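Local atomic coordinates of galactan 1,3-beta-galactosidase (Phanerochaete chrysosporium, PDB entry 7BYT), a protein that probably cleaves beta-1,3-linked galactan as a family 43 glycoside hydrolase and carries a carbohydrate-binding module that holds galactose and calcium. Residues Y307-G312 and A419-I424. Residues are numbered along the deposited sequence; the frame is centred on the assembly and turned at random.
Sequences YEAENG and ADLDKI. With CA (calcium ion), chain E; GAL (beta-D-galactopyranose), chain G.
The calcium site of the CBM6-family module, a beta-sandwich, is built where Glu308, Glu310 and Asp422 meet, at the point where strand 305-308 gives way to a 3-10 turn beside strand 420-426. The strands run antiparallel, and Tyr307 and Ile424 form a hydrogen-bonded pair: Tyr307 N to Ile424 O and Ile424 N to Tyr307 O are both 2.9 Å. One step on, Glu308 faces Lys423 as a non-hydrogen-bonded pair. Beyond it Ala309 N donates a hydrogen bond to Asp422 O at 3.1 Å from 40° out of the carbonyl plane, so the same oxygen accepts an N-H and binds the metal.

Glu308 bends at chi2 (-73°) and offers OE1 alone, 2.3 Å from the calcium. Glu310 grips the ion in bidentate fashion, OE1 and OE2 each at 2.5 Å. Asp422 chelates it with its backbone O and with OD1; its CG stands anti to the backbone N (chi1 178°), which brings OD1 to 2.3 Å from the metal. The positive ion probably offsets the repulsion among the three carboxylates, and Ser327 O and Lys330 O complete the site. Next to the site, Ala309 CB packs against Leu421 CG at 3.8 Å. Two residues before Asp422, Asp420 binds galactose like a fork, OD1 accepting from O3 and OD2 from O2 of the sugar, so one short strand serves both ligands.

Against strand 353-360 the chain makes a classic beta bulge, Asp422 and Lys423 together lying opposite the single residue Tyr358, and Lys423, hydrogen-bonded to Ser306 through NZ, makes a cation-pi contact with Tyr358. On the other face of the sheet Tyr307 and Ile424 lie against Ile343 of strand 339-350, while Ile424 and Leu421 touch Phe410 of strand 405-410, joining the two sheets of the sandwich.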
loop_
_atom_site.group_PDB
_atom_site.type_symbol
_atom_site.label_atom_id
_atom_site.label_comp_id
_atom_site.label_asym_id
_atom_site.label_seq_id
_atom_site.Cartn_x
_atom_site.Cartn_y
_atom_site.Cartn_z
ATOM N N TYR A 307 -1.155 -21.390 14.560
ATOM C CA TYR A 307 -0.787 -22.799 14.489
ATOM C C TYR A 307 0.550 -22.885 13.778
ATOM O O TYR A 307 0.677 -22.416 12.643
ATOM C CB TYR A 307 -1.832 -23.594 13.689
ATOM C CG TYR A 307 -3.223 -23.540 14.272
ATOM C CD1 TYR A 307 -4.087 -22.489 13.971
ATOM C CD2 TYR A 307 -3.676 -24.533 15.136
ATOM C CE1 TYR A 307 -5.366 -22.432 14.519
ATOM C CE2 TYR A 307 -4.956 -24.484 15.680
ATOM C CZ TYR A 307 -5.785 -23.430 15.371
ATOM O OH TYR A 307 -7.055 -23.373 15.907
ATOM N N GLU A 308 1.543 -23.484 14.432
ATOM C CA GLU A 308 2.865 -23.605 13.827
ATOM C C GLU A 308 2.856 -24.710 12.782
ATOM O O GLU A 308 2.340 -25.802 13.022
ATOM C CB GLU A 308 3.920 -23.921 14.886
ATOM C CG GLU A 308 4.079 -22.878 15.951
ATOM C CD GLU A 308 4.768 -21.607 15.471
ATOM O OE1 GLU A 308 5.238 -21.542 14.309
ATOM O OE2 GLU A 308 4.843 -20.657 16.280
ATOM N N ALA A 309 3.425 -24.433 11.609
ATOM C CA ALA A 309 3.447 -25.453 10.564
ATOM C C ALA A 309 4.253 -26.680 10.989
ATOM O O ALA A 309 3.888 -27.817 10.653
ATOM C CB ALA A 309 3.997 -24.858 9.267
ATOM N N GLU A 310 5.347 -26.465 11.732
ATOM C CA GLU A 310 6.225 -27.542 12.168
ATOM C C GLU A 310 5.553 -28.477 13.167
ATOM O O GLU A 310 6.067 -29.575 13.406
ATOM C CB GLU A 310 7.513 -26.960 12.760
ATOM C CG GLU A 310 7.322 -26.074 13.979
ATOM C CD GLU A 310 7.178 -24.596 13.639
ATOM O OE1 GLU A 310 6.699 -24.270 12.530
ATOM O OE2 GLU A 310 7.563 -23.756 14.484
ATOM N N ASN A 311 4.427 -28.072 13.751
ATOM C CA ASN A 311 3.646 -28.943 14.625
ATOM C C ASN A 311 2.611 -29.753 13.857
ATOM O O ASN A 311 1.935 -30.602 14.454
ATOM C CB ASN A 311 2.971 -28.142 15.749
ATOM C CG ASN A 311 3.972 -27.588 16.748
ATOM O OD1 ASN A 311 5.073 -28.119 16.895
ATOM N ND2 ASN A 311 3.595 -26.518 17.438
ATOM N N GLY A 312 2.470 -29.516 12.549
ATOM C CA GLY A 312 1.574 -30.294 11.726
ATOM C C GLY A 312 2.181 -31.620 11.312
ATOM O O GLY A 312 3.311 -31.967 11.656
ATOM N N ALA A 419 6.438 -21.837 -1.019
ATOM C CA ALA A 419 7.287 -21.181 -0.038
ATOM C C ALA A 419 7.377 -22.020 1.235
ATOM O O ALA A 419 6.617 -22.965 1.456
ATOM C CB ALA A 419 6.756 -19.787 0.288
ATOM N N ASP A 420 8.325 -21.653 2.084
ATOM C CA ASP A 420 8.503 -22.333 3.360
ATOM C C ASP A 420 7.486 -21.801 4.363
ATOM O O ASP A 420 7.396 -20.591 4.582
ATOM C CB ASP A 420 9.918 -22.079 3.874
ATOM C CG ASP A 420 10.975 -22.593 2.925
ATOM O OD1 ASP A 420 10.735 -23.636 2.272
ATOM O OD2 ASP A 420 12.053 -21.958 2.847
ATOM N N LEU A 421 6.715 -22.692 4.977
ATOM C CA LEU A 421 5.571 -22.283 5.787
ATOM C C LEU A 421 5.981 -22.237 7.253
ATOM O O LEU A 421 6.373 -23.258 7.830
ATOM C CB LEU A 421 4.406 -23.256 5.594
ATOM C CG LEU A 421 3.070 -22.784 6.171
ATOM C CD1 LEU A 421 2.587 -21.475 5.549
ATOM C CD2 LEU A 421 2.021 -23.895 6.011
ATOM N N ASP A 422 5.857 -21.060 7.857
ATOM C CA ASP A 422 6.234 -20.855 9.249
ATOM C C ASP A 422 5.072 -21.199 10.176
ATOM O O ASP A 422 5.215 -22.010 11.103
ATOM C CB ASP A 422 6.654 -19.387 9.413
ATOM C CG ASP A 422 7.031 -19.025 10.830
ATOM O OD1 ASP A 422 7.150 -19.929 11.683
ATOM O OD2 ASP A 422 7.232 -17.813 11.078
ATOM N N LYS A 423 3.922 -20.595 9.927
ATOM C CA LYS A 423 2.739 -20.783 10.755
ATOM C C LYS A 423 1.566 -20.223 9.972
ATOM O O LYS A 423 1.740 -19.572 8.937
ATOM C CB LYS A 423 2.886 -20.061 12.102
ATOM C CG LYS A 423 2.911 -18.525 12.027
ATOM C CD LYS A 423 2.768 -17.949 13.419
ATOM C CE LYS A 423 2.500 -16.471 13.435
ATOM N NZ LYS A 423 2.008 -16.129 14.811
ATOM N N ILE A 424 0.364 -20.458 10.497
ATOM C CA ILE A 424 -0.830 -19.789 10.011
ATOM C C ILE A 424 -1.512 -19.139 11.205
ATOM O O ILE A 424 -1.329 -19.544 12.358
ATOM C CB ILE A 424 -1.793 -20.739 9.272
ATOM C CG1 ILE A 424 -2.425 -21.749 10.238
ATOM C CG2 ILE A 424 -1.055 -21.454 8.142
ATOM C CD1 ILE A 424 -3.495 -22.631 9.567
HETATM CA CA CA E . 7.035 -21.869 12.903
HETATM C C1 GAL G . 14.537 -23.035 -0.778
HETATM C C2 GAL G . 13.577 -23.453 0.337
HETATM C C3 GAL G . 13.402 -24.986 0.376
HETATM C C4 GAL G . 12.963 -25.506 -0.994
HETATM C C5 GAL G . 13.971 -24.993 -2.016
HETATM C C6 GAL G . 13.621 -25.340 -3.451
HETATM O O1 GAL G . 14.571 -21.625 -0.882
HETATM O O2 GAL G . 14.081 -23.026 1.597
HETATM O O3 GAL G . 12.423 -25.370 1.353
HETATM O O4 GAL G . 11.653 -25.009 -1.356
HETATM O O5 GAL G . 14.069 -23.557 -1.984
HETATM O O6 GAL G . 14.757 -25.122 -4.304
#